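Spectinomycin phosphotransferase (Legionella pneumophila, PDB 3I1A) is an antibiotic-resistance enzyme of the aminoglycoside phosphotransferase family, with a protein-kinase-like fold, that transfers a phosphate group to spectinomycin, probably from ATP. Local coordinates at residues K3-A8 against L53-H58; K16-I21 against L88-K93; K123-I128 against E265-I270; E152-F157 against D288-G293; S211-G216 against E240-F245. One frame throughout, in Å; residues are numbered along the deposited sequence.

In the fold
From the N terminus, contact 1 closes a loop between the opening residues 3-8 and the end of strand 48-55. Contact 2, joining helix 10-19 to strand 90-91, starts inside that loop and ends beyond it, so the two cross. They touch where Gln91 reaches Gly56, on the same five-stranded antiparallel sheet of the N-terminal lobe. In the mostly helical remainder, contact 3 ties helix 115-129 to the end of helix 257-267 and crosses contact 4, which packs helix 149-157 on helix 274-297. Contact 5 nests inside both, bracing the loop 211-216 against helix 240-243; it touches contact 3 and lies near the magnesium site.

Contact 1. Residues K3-A8 against L53-H58; sequences KQPIQA and LKYGYH
Ile6 and Leu53 form the tight, buried half of this contact, with Ile6 CD1 only 3.5 Å from Leu53 CD1. Ile6 CG1 lies between the backbone N and the carbonyl carbon (chi1 62°), which places it 3.6 Å from Leu53 CD1, and the Ile6 side chain crosses that of Leu53 at about a right angle. Beside it, the ring of Pro5 lays CG 3.6 Å from Leu53 CD1. Pro5 also touches Phe38 and Phe95, and Ile6 touches Phe95 and Leu11, which places residues 3-8 against strands 38-43 and 95-101 and helix 10-19. Toward solvent the packing gives way to a polar link at the more exposed Tyr55. Tyr55 OH donates to Lys3 O over 3.0 Å, with the acceptor near the ring plane, while Pro5 CB approaches obliquely, 3.7 Å from Tyr55 CZ. The Lys3 side chain lies against Phe38. The chemistry implies that apolar burial fixes Pro5 and Ile6 on strand 48-55, while the Tyr55 hydroxyl holds the carbonyl of Lys3 at the surface.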
# COMPACT_ATOMS: atom_id res chain seq x y z
N LYS A 3 -10.32 24.16 -6.44
CA LYS A 3 -10.43 23.33 -5.21
C LYS A 3 -9.22 23.57 -4.31
O LYS A 3 -9.30 23.45 -3.09
CB LYS A 3 -10.51 21.85 -5.58
CG LYS A 3 -10.83 20.92 -4.42
CD LYS A 3 -11.93 21.51 -3.54
CE LYS A 3 -12.68 20.41 -2.80
NZ LYS A 3 -13.49 19.59 -3.75
N GLN A 4 -8.11 23.91 -4.94
CA GLN A 4 -6.86 24.16 -4.24
C GLN A 4 -7.02 25.21 -3.14
O GLN A 4 -7.68 26.24 -3.34
CB GLN A 4 -5.80 24.61 -5.24
CG GLN A 4 -5.76 23.75 -6.48
CD GLN A 4 -4.70 24.19 -7.47
OE1 GLN A 4 -4.79 23.88 -8.65
NE2 GLN A 4 -3.69 24.89 -6.98
N PRO A 5 -6.42 24.97 -1.97
CA PRO A 5 -6.50 25.91 -0.84
C PRO A 5 -5.74 27.21 -1.08
O PRO A 5 -6.02 28.23 -0.45
CB PRO A 5 -5.92 25.10 0.32
CG PRO A 5 -4.96 24.16 -0.35
CD PRO A 5 -5.72 23.73 -1.58
N ILE A 6 -4.77 27.17 -1.99
CA ILE A 6 -3.95 28.33 -2.33
C ILE A 6 -3.56 28.31 -3.80
O ILE A 6 -3.73 27.30 -4.48
CB ILE A 6 -2.63 28.34 -1.54
CG1 ILE A 6 -1.81 27.10 -1.91
CG2 ILE A 6 -2.93 28.38 -0.04
CD1 ILE A 6 -0.50 26.99 -1.21
N GLN A 7 -3.06 29.44 -4.29
CA GLN A 7 -2.58 29.55 -5.66
C GLN A 7 -1.11 29.14 -5.55
O GLN A 7 -0.44 29.49 -4.58
CB GLN A 7 -2.69 31.00 -6.15
CG GLN A 7 -2.72 31.14 -7.66
CD GLN A 7 -1.43 30.73 -8.31
OE1 GLN A 7 -1.40 29.84 -9.16
NE2 GLN A 7 -0.35 31.39 -7.91
N ALA A 8 -0.61 28.40 -6.53
CA ALA A 8 0.77 27.90 -6.48
C ALA A 8 1.84 28.90 -6.02
O ALA A 8 2.75 28.54 -5.27
CB ALA A 8 1.16 27.30 -7.84
N LEU A 53 -0.51 19.42 0.01
CA LEU A 53 -1.39 20.18 0.88
C LEU A 53 -2.62 19.31 1.15
O LEU A 53 -3.18 18.71 0.23
CB LEU A 53 -1.84 21.48 0.20
CG LEU A 53 -0.76 22.38 -0.38
CD1 LEU A 53 -1.40 23.66 -0.98
CD2 LEU A 53 0.21 22.74 0.71
N LYS A 54 -3.01 19.24 2.41
CA LYS A 54 -4.19 18.48 2.81
C LYS A 54 -5.05 19.35 3.72
O LYS A 54 -4.57 19.95 4.66
CB LYS A 54 -3.80 17.23 3.58
CG LYS A 54 -2.99 16.22 2.78
CD LYS A 54 -2.78 14.94 3.56
CE LYS A 54 -4.11 14.24 3.82
NZ LYS A 54 -3.95 12.97 4.58
N TYR A 55 -6.34 19.39 3.43
CA TYR A 55 -7.26 20.17 4.23
C TYR A 55 -7.40 19.59 5.63
O TYR A 55 -7.22 18.39 5.82
CB TYR A 55 -8.62 20.17 3.55
CG TYR A 55 -8.76 21.25 2.52
CD1 TYR A 55 -8.80 22.59 2.90
CD2 TYR A 55 -8.90 20.95 1.17
CE1 TYR A 55 -8.98 23.59 1.98
CE2 TYR A 55 -9.08 21.96 0.22
CZ TYR A 55 -9.12 23.28 0.65
OH TYR A 55 -9.35 24.31 -0.24
N GLY A 56 -7.71 20.43 6.61
CA GLY A 56 -7.91 19.95 7.96
C GLY A 56 -6.82 20.16 8.99
O GLY A 56 -5.66 20.45 8.67
N TYR A 57 -7.21 20.04 10.26
CA TYR A 57 -6.29 20.20 11.36
C TYR A 57 -6.28 18.96 12.27
O TYR A 57 -5.75 18.99 13.37
CB TYR A 57 -6.61 21.48 12.14
CG TYR A 57 -8.06 21.67 12.49
CD1 TYR A 57 -8.60 21.13 13.65
CD2 TYR A 57 -8.90 22.39 11.65
CE1 TYR A 57 -9.95 21.30 13.97
CE2 TYR A 57 -10.26 22.56 11.95
CZ TYR A 57 -10.77 22.01 13.11
OH TYR A 57 -12.11 22.17 13.41
N HIS A 58 -6.88 17.87 11.80
CA HIS A 58 -6.90 16.64 12.58
C HIS A 58 -5.60 15.86 12.31
O HIS A 58 -4.95 16.05 11.29
CB HIS A 58 -8.13 15.81 12.23
CG HIS A 58 -9.43 16.50 12.52
ND1 HIS A 58 -10.65 15.98 12.15
CD2 HIS A 58 -9.69 17.68 13.14
CE1 HIS A 58 -11.61 16.81 12.52
NE2 HIS A 58 -11.05 17.85 13.12

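Contact 2. Residues K16-I21 against L88-K93; sequences KVHYGI and LFQQLK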
# COMPACT_ATOMS: atom_id res chain seq x y z
N LYS A 16 9.08 29.85 2.27
CA LYS A 16 10.11 30.70 2.87
C LYS A 16 9.87 30.86 4.36
O LYS A 16 10.74 30.61 5.19
CB LYS A 16 10.15 32.08 2.21
CG LYS A 16 11.27 32.98 2.75
CD LYS A 16 12.61 32.27 2.65
CE LYS A 16 13.77 33.18 3.08
NZ LYS A 16 14.16 34.12 1.99
N VAL A 17 8.66 31.28 4.70
CA VAL A 17 8.28 31.51 6.10
C VAL A 17 8.44 30.30 7.01
O VAL A 17 9.11 30.37 8.05
CB VAL A 17 6.81 32.01 6.16
CG1 VAL A 17 6.28 31.98 7.60
CG2 VAL A 17 6.73 33.43 5.62
N HIS A 18 7.87 29.16 6.62
CA HIS A 18 7.88 27.98 7.47
C HIS A 18 9.02 27.00 7.33
O HIS A 18 9.24 26.18 8.23
CB HIS A 18 6.56 27.23 7.27
CG HIS A 18 5.36 28.07 7.57
ND1 HIS A 18 5.04 28.46 8.85
CD2 HIS A 18 4.43 28.62 6.76
CE1 HIS A 18 3.96 29.22 8.81
NE2 HIS A 18 3.57 29.34 7.55
N TYR A 19 9.72 27.05 6.21
CA TYR A 19 10.81 26.12 5.96
C TYR A 19 12.14 26.81 5.70
O TYR A 19 13.20 26.16 5.71
CB TYR A 19 10.47 25.24 4.75
CG TYR A 19 9.32 24.27 5.00
CD1 TYR A 19 8.00 24.65 4.83
CD2 TYR A 19 9.58 22.96 5.42
CE1 TYR A 19 6.94 23.73 5.06
CE2 TYR A 19 8.55 22.06 5.67
CZ TYR A 19 7.24 22.44 5.48
OH TYR A 19 6.24 21.51 5.72
N GLY A 20 12.09 28.12 5.47
CA GLY A 20 13.31 28.87 5.20
C GLY A 20 13.88 28.55 3.82
O GLY A 20 15.07 28.74 3.57
N ILE A 21 13.02 28.07 2.93
CA ILE A 21 13.45 27.71 1.59
C ILE A 21 13.02 28.72 0.53
O ILE A 21 11.86 29.15 0.50
CB ILE A 21 12.90 26.33 1.19
CG1 ILE A 21 13.43 25.25 2.15
CG2 ILE A 21 13.29 26.03 -0.25
CD1 ILE A 21 12.63 23.92 2.01
N LEU A 88 7.53 17.73 11.11
CA LEU A 88 7.44 17.06 9.81
C LEU A 88 6.35 17.62 8.89
O LEU A 88 6.16 17.15 7.77
CB LEU A 88 7.26 15.54 10.00
CG LEU A 88 8.49 14.82 10.59
CD1 LEU A 88 8.23 13.30 10.62
CD2 LEU A 88 9.73 15.11 9.75
N PHE A 89 5.63 18.63 9.36
CA PHE A 89 4.61 19.25 8.54
C PHE A 89 4.20 20.55 9.20
O PHE A 89 4.38 20.72 10.41
CB PHE A 89 3.40 18.30 8.39
CG PHE A 89 2.57 18.16 9.64
CD1 PHE A 89 1.45 18.95 9.84
CD2 PHE A 89 2.89 17.21 10.61
CE1 PHE A 89 0.65 18.81 10.98
CE2 PHE A 89 2.10 17.06 11.75
CZ PHE A 89 0.98 17.86 11.93
N GLN A 90 3.70 21.50 8.39
CA GLN A 90 3.26 22.79 8.89
C GLN A 90 1.73 22.84 8.96
O GLN A 90 1.04 22.68 7.95
CB GLN A 90 3.74 23.91 7.98
CG GLN A 90 3.40 25.29 8.54
CD GLN A 90 4.14 25.55 9.85
OE1 GLN A 90 5.36 25.33 9.93
NE2 GLN A 90 3.42 26.01 10.86
N GLN A 91 1.20 23.03 10.15
CA GLN A 91 -0.25 23.11 10.29
C GLN A 91 -0.67 24.56 10.14
O GLN A 91 -0.24 25.41 10.90
CB GLN A 91 -0.72 22.66 11.67
CG GLN A 91 -2.23 22.75 11.83
CD GLN A 91 -2.98 21.77 10.93
OE1 GLN A 91 -2.87 20.55 11.10
NE2 GLN A 91 -3.76 22.29 9.99
N LEU A 92 -1.52 24.86 9.16
CA LEU A 92 -1.97 26.23 9.03
C LEU A 92 -3.40 26.24 9.53
O LEU A 92 -3.90 25.23 10.02
CB LEU A 92 -1.88 26.69 7.58
CG LEU A 92 -0.42 26.75 7.11
CD1 LEU A 92 -0.36 27.08 5.63
CD2 LEU A 92 0.33 27.79 7.92
N LYS A 93 -4.07 27.36 9.41
CA LYS A 93 -5.42 27.45 9.93
C LYS A 93 -6.39 26.39 9.44
O LYS A 93 -7.06 25.74 10.24
CB LYS A 93 -6.01 28.82 9.64
CG LYS A 93 -7.38 28.95 10.25
CD LYS A 93 -7.94 30.32 10.01
CE LYS A 93 -9.31 30.40 10.63
NZ LYS A 93 -9.27 30.18 12.10
O HOH W 1 8.05 26.75 10.88
O HOH W 2 7.19 18.92 5.74
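His18 and Gln90 bring their CA atoms to 7.1 Å, where the last turn of helix 10-19 comes up to strand 90-91, an outermost strand of the five-stranded antiparallel sheet in the N-terminal lobe. The helix breaks just beyond, at Gly20, which has positive phi. Gln90 CG is anti to the backbone N (chi1 -175°), and the chain then bends at chi2, bringing the amide to the His18 ring. Gln90 CG sits over the face of the His18 ring, 3.7 Å from its centroid, and the amide stacks on the imidazole with the planes 26° apart. Val17 CG1 covers the opposite face, sandwiching the imidazole. Leu92 CD2 makes an oblique van der Waals contact, 3.6 Å from His18 NE2. Nearer the core, Tyr19 OH reaches over the backbone of Phe89 and Gln90, and one water joins it, at 2.8 Å, to Leu88 O. A second water bridges the main chain and the amide, donating to His18 O at 3.0 Å and to Gln90 OE1 at 3.2 Å.

Contact 3. Residues K123-I128 against E265-I270; sequences KVLRQI and EGYGEI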
# COMPACT_ATOMS: atom_id res chain seq x y z
N LYS A 123 15.77 -6.52 7.24
CA LYS A 123 16.21 -5.80 8.45
C LYS A 123 15.26 -4.65 8.83
O LYS A 123 14.88 -4.48 9.99
CB LYS A 123 17.62 -5.25 8.22
CG LYS A 123 18.23 -4.39 9.34
CD LYS A 123 19.60 -3.82 8.89
CE LYS A 123 19.58 -3.29 7.43
NZ LYS A 123 20.78 -2.48 6.93
N VAL A 124 14.85 -3.87 7.83
CA VAL A 124 13.97 -2.72 8.08
C VAL A 124 12.56 -3.13 8.47
O VAL A 124 11.97 -2.54 9.39
CB VAL A 124 13.93 -1.80 6.82
CG1 VAL A 124 12.88 -0.71 6.99
CG2 VAL A 124 15.31 -1.16 6.65
N LEU A 125 12.02 -4.14 7.82
CA LEU A 125 10.68 -4.55 8.19
C LEU A 125 10.70 -5.16 9.58
O LEU A 125 9.75 -5.02 10.33
CB LEU A 125 10.12 -5.53 7.17
CG LEU A 125 8.60 -5.70 7.17
CD1 LEU A 125 7.92 -4.34 6.99
CD2 LEU A 125 8.20 -6.60 6.02
N ARG A 126 11.80 -5.82 9.97
CA ARG A 126 11.84 -6.35 11.34
C ARG A 126 11.89 -5.17 12.32
O ARG A 126 11.27 -5.21 13.39
CB ARG A 126 13.07 -7.26 11.52
CG ARG A 126 13.22 -7.85 12.95
CD ARG A 126 12.10 -8.83 13.28
NE ARG A 126 12.20 -9.34 14.65
CZ ARG A 126 13.10 -10.24 15.06
NH1 ARG A 126 13.99 -10.76 14.22
NH2 ARG A 126 13.11 -10.64 16.34
N GLN A 127 12.62 -4.12 11.96
CA GLN A 127 12.73 -2.93 12.80
C GLN A 127 11.35 -2.32 13.03
O GLN A 127 11.01 -1.88 14.13
CB GLN A 127 13.59 -1.85 12.14
CG GLN A 127 15.08 -1.92 12.42
CD GLN A 127 15.77 -0.64 11.99
OE1 GLN A 127 15.91 -0.38 10.80
NE2 GLN A 127 16.17 0.19 12.95
N ILE A 128 10.58 -2.26 11.95
CA ILE A 128 9.24 -1.69 12.00
C ILE A 128 8.36 -2.56 12.89
O ILE A 128 7.68 -2.05 13.80
CB ILE A 128 8.63 -1.58 10.57
CG1 ILE A 128 9.37 -0.49 9.78
CG2 ILE A 128 7.13 -1.24 10.64
CD1 ILE A 128 9.23 -0.63 8.25
N GLU A 265 17.13 -13.76 5.92
CA GLU A 265 18.45 -13.62 6.52
C GLU A 265 18.49 -12.23 7.19
O GLU A 265 19.13 -12.03 8.22
CB GLU A 265 19.55 -13.72 5.46
CG GLU A 265 20.93 -13.71 6.09
CD GLU A 265 22.05 -13.86 5.08
OE1 GLU A 265 21.86 -14.62 4.11
OE2 GLU A 265 23.11 -13.21 5.28
N GLY A 266 17.79 -11.25 6.61
CA GLY A 266 17.77 -9.93 7.19
C GLY A 266 16.73 -9.76 8.29
O GLY A 266 16.97 -9.11 9.29
N TYR A 267 15.56 -10.37 8.09
CA TYR A 267 14.47 -10.26 9.05
C TYR A 267 14.78 -11.04 10.34
O TYR A 267 14.40 -10.63 11.44
CB TYR A 267 13.20 -10.80 8.38
CG TYR A 267 11.92 -10.49 9.14
CD1 TYR A 267 11.35 -9.21 9.09
CD2 TYR A 267 11.30 -11.47 9.90
CE1 TYR A 267 10.17 -8.93 9.81
CE2 TYR A 267 10.13 -11.20 10.61
CZ TYR A 267 9.58 -9.93 10.57
OH TYR A 267 8.46 -9.66 11.34
N GLY A 268 15.46 -12.17 10.19
CA GLY A 268 15.86 -12.98 11.33
C GLY A 268 14.85 -13.93 11.93
O GLY A 268 15.15 -15.10 12.14
N GLU A 269 13.65 -13.43 12.20
CA GLU A 269 12.59 -14.24 12.79
C GLU A 269 11.98 -15.19 11.77
O GLU A 269 11.27 -14.76 10.85
CB GLU A 269 11.50 -13.34 13.37
CG GLU A 269 10.39 -14.13 14.04
CD GLU A 269 10.94 -15.06 15.09
OE1 GLU A 269 11.36 -14.57 16.16
OE2 GLU A 269 10.98 -16.28 14.84
N ILE A 270 12.25 -16.48 11.92
CA ILE A 270 11.71 -17.46 10.98
C ILE A 270 10.48 -18.21 11.46
O ILE A 270 9.99 -19.10 10.76
CB ILE A 270 12.79 -18.49 10.56
CG1 ILE A 270 13.55 -18.99 11.79
CG2 ILE A 270 13.70 -17.87 9.53
CD1 ILE A 270 14.40 -20.20 11.51
O HOH W 3 13.93 -13.25 16.28
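Arg126, on helix 115-129, lies across Tyr267 and the turn that ends helix 257-267, and nearly every atom of its chain has a partner there. Arg126 CB sits 3.6 Å from Tyr267 CD1. Arg126 CG, anti to the backbone N (chi1 179°), approaches Tyr267 O at 3.4 Å, and a bend at chi2 carries Arg126 CD over the phenol face, 3.9 Å from the Tyr267 ring centroid and 13° off the normal, a CH-pi contact. At the tip, Arg126 NH1 donates to Tyr267 O over 2.8 Å at 155°, the oxygen almost in the guanidinium plane. Glu269 CB covers one face of that group, 3.7 Å from Arg126 NH1. Arg126 NH2 forms a salt bridge with Glu130 and donates a hydrogen bond to a water, which in turn donates to Glu269 OE1. The guanidinium is thus fixed in rotation, and the opposite charges of Arg126 and Glu269 meet through water. Just before Tyr267, Gly266 has no side chain and the backbones come close: the CA atoms of Lys123 and Gly266 are 4.6 Å apart, and Lys123 CA makes a CH...O contact with Gly266 O. Tyr267 OH is hydrogen-bonded to His129 ND1, and His129 NE2 to Asp242 OD2. The arrangement packs one helix against the C-terminal end of another in the mostly helical C-terminal lobe of the kinase-like fold, with Gly268, of positive phi, ending helix 257-267.

Contact 4. Residues E152-F157 against D288-G293; sequences EIVRSF and DIAVYG
Val154 and Ala290 mark a buried helix-helix crossing in the C-terminal lobe, where helix 149-157 meets helix 274-297 with local axes 8.8 Å apart and directions 54° from parallel. The small Ala290 lies at the closest backbone approach, its CA 5.3 Å from Val154 CA. Ala290 CB meets Ile153 CG2 at 3.7 Å and Val154 CG2 at 4.0 Å. Val154 meets Ile289 methyl to methyl, CG2 to CG2 at 3.9 Å, the side chains crossing at about a right angle. One turn on, Phe157 CG is anti to the carbonyl carbon (chi1 -66°), toward helix 274-297, and the ring comes in edge first: CE2 lies 3.4 Å from Ile289 O and CZ 3.4 Å from Ala290 O, both oxygens near the ring plane, probably at its positive rim. Gly293, with no side chain, lets Phe157 CE2 come to 4.0 Å from Gly293 CA. Phe157 also touches Gln294 and Leu297. Helix 182-198 closes the group through Ile185 and Val189 on Val154 and Leu188 on Ile289, and helix 303-315 adds Phe313.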
# COMPACT_ATOMS: atom_id res chain seq x y z
N GLU A 152 -18.03 -11.46 1.73
CA GLU A 152 -19.47 -11.36 1.48
C GLU A 152 -19.74 -10.76 0.11
O GLU A 152 -20.59 -11.26 -0.63
CB GLU A 152 -20.16 -10.52 2.57
CG GLU A 152 -20.08 -11.15 3.95
CD GLU A 152 -20.74 -10.31 5.04
OE1 GLU A 152 -20.65 -9.07 4.99
OE2 GLU A 152 -21.33 -10.90 5.96
N ILE A 153 -19.00 -9.71 -0.24
CA ILE A 153 -19.19 -9.07 -1.54
C ILE A 153 -18.91 -10.05 -2.67
O ILE A 153 -19.66 -10.10 -3.65
CB ILE A 153 -18.27 -7.84 -1.70
CG1 ILE A 153 -18.80 -6.71 -0.82
CG2 ILE A 153 -18.24 -7.38 -3.16
CD1 ILE A 153 -17.78 -5.59 -0.61
N VAL A 154 -17.86 -10.84 -2.57
CA VAL A 154 -17.59 -11.77 -3.65
C VAL A 154 -18.71 -12.81 -3.72
O VAL A 154 -19.07 -13.27 -4.80
CB VAL A 154 -16.21 -12.49 -3.51
CG1 VAL A 154 -16.03 -13.48 -4.62
CG2 VAL A 154 -15.07 -11.45 -3.57
N ARG A 155 -19.28 -13.20 -2.58
CA ARG A 155 -20.36 -14.18 -2.65
C ARG A 155 -21.58 -13.55 -3.32
O ARG A 155 -22.34 -14.26 -3.98
CB ARG A 155 -20.75 -14.71 -1.26
CG ARG A 155 -19.65 -15.51 -0.61
CD ARG A 155 -20.13 -16.30 0.60
NE ARG A 155 -19.01 -16.73 1.42
CZ ARG A 155 -18.60 -16.08 2.51
NH1 ARG A 155 -19.24 -14.99 2.91
NH2 ARG A 155 -17.56 -16.51 3.20
N SER A 156 -21.77 -12.25 -3.14
CA SER A 156 -22.92 -11.59 -3.77
C SER A 156 -22.78 -11.64 -5.28
O SER A 156 -23.77 -11.52 -5.99
CB SER A 156 -23.06 -10.14 -3.31
OG SER A 156 -22.02 -9.32 -3.83
N PHE A 157 -21.55 -11.83 -5.79
CA PHE A 157 -21.34 -11.90 -7.24
C PHE A 157 -21.83 -13.21 -7.84
O PHE A 157 -22.23 -13.24 -9.00
CB PHE A 157 -19.85 -11.79 -7.63
CG PHE A 157 -19.19 -10.47 -7.32
CD1 PHE A 157 -19.94 -9.34 -6.95
CD2 PHE A 157 -17.81 -10.34 -7.43
CE1 PHE A 157 -19.32 -8.13 -6.69
CE2 PHE A 157 -17.18 -9.12 -7.18
CZ PHE A 157 -17.93 -8.02 -6.81
N ASP A 288 -9.37 -7.84 -3.75
CA ASP A 288 -9.20 -7.35 -5.13
C ASP A 288 -10.31 -7.90 -6.05
O ASP A 288 -10.75 -7.21 -6.97
CB ASP A 288 -7.84 -7.76 -5.71
CG ASP A 288 -6.70 -6.83 -5.27
OD1 ASP A 288 -6.98 -5.73 -4.77
OD2 ASP A 288 -5.53 -7.21 -5.47
N ILE A 289 -10.76 -9.13 -5.84
CA ILE A 289 -11.80 -9.66 -6.72
C ILE A 289 -13.05 -8.82 -6.47
O ILE A 289 -13.83 -8.52 -7.39
CB ILE A 289 -12.09 -11.19 -6.43
CG1 ILE A 289 -10.94 -12.04 -6.97
CG2 ILE A 289 -13.39 -11.64 -7.10
CD1 ILE A 289 -10.98 -13.50 -6.56
N ALA A 290 -13.27 -8.45 -5.21
CA ALA A 290 -14.44 -7.66 -4.87
C ALA A 290 -14.40 -6.28 -5.51
O ALA A 290 -15.38 -5.82 -6.07
CB ALA A 290 -14.56 -7.54 -3.33
N VAL A 291 -13.25 -5.61 -5.40
CA VAL A 291 -13.07 -4.27 -5.94
C VAL A 291 -13.06 -4.22 -7.46
O VAL A 291 -13.85 -3.48 -8.07
CB VAL A 291 -11.77 -3.63 -5.36
CG1 VAL A 291 -11.46 -2.35 -6.08
CG2 VAL A 291 -11.94 -3.36 -3.85
N TYR A 292 -12.19 -5.01 -8.08
CA TYR A 292 -12.12 -4.99 -9.54
C TYR A 292 -13.30 -5.72 -10.16
O TYR A 292 -13.80 -5.33 -11.22
CB TYR A 292 -10.76 -5.53 -10.00
CG TYR A 292 -9.63 -4.66 -9.48
CD1 TYR A 292 -9.09 -4.87 -8.21
CD2 TYR A 292 -9.12 -3.61 -10.24
CE1 TYR A 292 -8.08 -4.05 -7.71
CE2 TYR A 292 -8.10 -2.79 -9.75
CZ TYR A 292 -7.59 -3.02 -8.49
OH TYR A 292 -6.59 -2.21 -8.01
N GLY A 293 -13.79 -6.76 -9.49
CA GLY A 293 -14.96 -7.44 -10.03
C GLY A 293 -16.16 -6.50 -10.07
O GLY A 293 -16.94 -6.48 -11.05

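Contact 5. Residues S211-G216 against E240-F245; sequences SDIHAG and ERDLMF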
# COMPACT_ATOMS: atom_id res chain seq x y z
N SER A 211 1.03 -3.02 5.85
CA SER A 211 -0.23 -3.58 5.33
C SER A 211 -0.36 -3.81 3.82
O SER A 211 -1.26 -4.55 3.37
CB SER A 211 -1.46 -2.80 5.86
OG SER A 211 -1.84 -1.70 5.03
N ASP A 212 0.54 -3.23 3.03
CA ASP A 212 0.44 -3.38 1.59
C ASP A 212 1.84 -3.23 1.01
O ASP A 212 2.07 -2.49 0.03
CB ASP A 212 -0.50 -2.29 1.05
CG ASP A 212 -0.98 -2.56 -0.34
OD1 ASP A 212 -0.98 -3.73 -0.77
OD2 ASP A 212 -1.38 -1.59 -1.02
N ILE A 213 2.78 -3.97 1.60
CA ILE A 213 4.16 -3.84 1.19
C ILE A 213 4.60 -4.77 0.07
O ILE A 213 5.32 -5.74 0.28
CB ILE A 213 5.09 -3.91 2.46
CG1 ILE A 213 6.54 -3.66 2.08
CG2 ILE A 213 4.90 -5.23 3.22
CD1 ILE A 213 6.72 -2.35 1.30
N HIS A 214 4.12 -4.43 -1.14
CA HIS A 214 4.47 -5.16 -2.35
C HIS A 214 5.59 -4.39 -3.06
O HIS A 214 5.98 -3.32 -2.60
CB HIS A 214 3.25 -5.32 -3.27
CG HIS A 214 2.58 -4.04 -3.64
ND1 HIS A 214 3.03 -3.23 -4.67
CD2 HIS A 214 1.48 -3.44 -3.14
CE1 HIS A 214 2.22 -2.19 -4.78
NE2 HIS A 214 1.28 -2.29 -3.86
N ALA A 215 6.09 -4.95 -4.16
CA ALA A 215 7.22 -4.36 -4.88
C ALA A 215 7.05 -2.93 -5.31
O ALA A 215 8.04 -2.20 -5.43
CB ALA A 215 7.60 -5.24 -6.07
N GLY A 216 5.81 -2.52 -5.55
CA GLY A 216 5.57 -1.16 -5.96
C GLY A 216 5.82 -0.17 -4.85
O GLY A 216 5.99 1.02 -5.10
N GLU A 240 2.37 -11.36 9.93
CA GLU A 240 2.12 -12.00 8.65
C GLU A 240 1.37 -11.10 7.66
O GLU A 240 1.39 -11.35 6.45
CB GLU A 240 1.39 -13.34 8.89
CG GLU A 240 2.27 -14.44 9.55
CD GLU A 240 2.56 -14.23 11.04
OE1 GLU A 240 1.88 -13.42 11.71
OE2 GLU A 240 3.48 -14.90 11.55
N ARG A 241 0.72 -10.06 8.17
CA ARG A 241 0.04 -9.07 7.32
C ARG A 241 1.06 -8.50 6.32
O ARG A 241 0.73 -8.20 5.15
CB ARG A 241 -0.48 -7.94 8.19
CG ARG A 241 -0.83 -6.65 7.45
CD ARG A 241 -2.13 -6.77 6.69
NE ARG A 241 -1.91 -7.39 5.38
CZ ARG A 241 -2.86 -7.48 4.46
NH1 ARG A 241 -4.07 -6.99 4.72
NH2 ARG A 241 -2.60 -8.06 3.29
N ASP A 242 2.29 -8.30 6.79
CA ASP A 242 3.35 -7.82 5.91
C ASP A 242 4.19 -8.96 5.31
O ASP A 242 4.59 -8.92 4.13
CB ASP A 242 4.30 -6.86 6.65
CG ASP A 242 3.68 -5.51 6.91
OD1 ASP A 242 2.65 -5.19 6.29
OD2 ASP A 242 4.26 -4.76 7.72
N LEU A 243 4.46 -10.00 6.10
CA LEU A 243 5.30 -11.08 5.58
C LEU A 243 4.72 -11.82 4.38
O LEU A 243 5.47 -12.39 3.59
CB LEU A 243 5.65 -12.07 6.71
CG LEU A 243 6.50 -11.42 7.82
CD1 LEU A 243 6.92 -12.47 8.90
CD2 LEU A 243 7.75 -10.79 7.19
N MET A 244 3.40 -11.79 4.22
CA MET A 244 2.75 -12.50 3.13
C MET A 244 3.23 -12.02 1.76
O MET A 244 3.14 -12.76 0.77
CB MET A 244 1.23 -12.34 3.22
CG MET A 244 0.74 -10.92 3.05
SD MET A 244 -0.76 -10.79 2.00
CE MET A 244 0.05 -10.67 0.35
N PHE A 245 3.74 -10.81 1.71
CA PHE A 245 4.21 -10.26 0.44
C PHE A 245 5.56 -10.83 -0.01
O PHE A 245 5.87 -10.83 -1.20
CB PHE A 245 4.32 -8.74 0.55
CG PHE A 245 2.97 -8.05 0.63
CD1 PHE A 245 2.39 -7.75 1.87
CD2 PHE A 245 2.26 -7.76 -0.53
CE1 PHE A 245 1.12 -7.17 1.95
CE2 PHE A 245 0.98 -7.17 -0.45
CZ PHE A 245 0.42 -6.88 0.78
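Ser211 N donates to Asp242 OD1 over 2.7 Å at 161°, and this oxygen accepts on its syn lone pair. Asp242 CG, anti to the carbonyl carbon (chi1 -73°), brings the carboxylate to that N-H. Ser211 O sits over the centre of the Arg241 guanidinium face, 3.5 Å from Arg241 CZ, probably offsetting some of the cation's charge. Phe245 lies flat under the loop: Ile213 N is 3.6 Å above its ring plane, and Met244 CE covers the opposite face. Ile213, centre of an inverse gamma turn, sets CG2 3.8 Å from Phe245 CD1, while Ile213 O, 3.2 Å from Phe245 CB, is buried without a polar partner. In the next shell, His210 N and His129 NE2 hold Asp242 OD2, Glu233 O binds Ser211 OG, and Arg284 forms a salt bridge with Asp212. Asn217, which donates to Asp212 O, and Asp230 are magnesium ligands, though no ion is bound here. His210, Asp212 and Asn217 match the HxDxxxxN motif of the catalytic loop in aminoglycoside phosphotransferases.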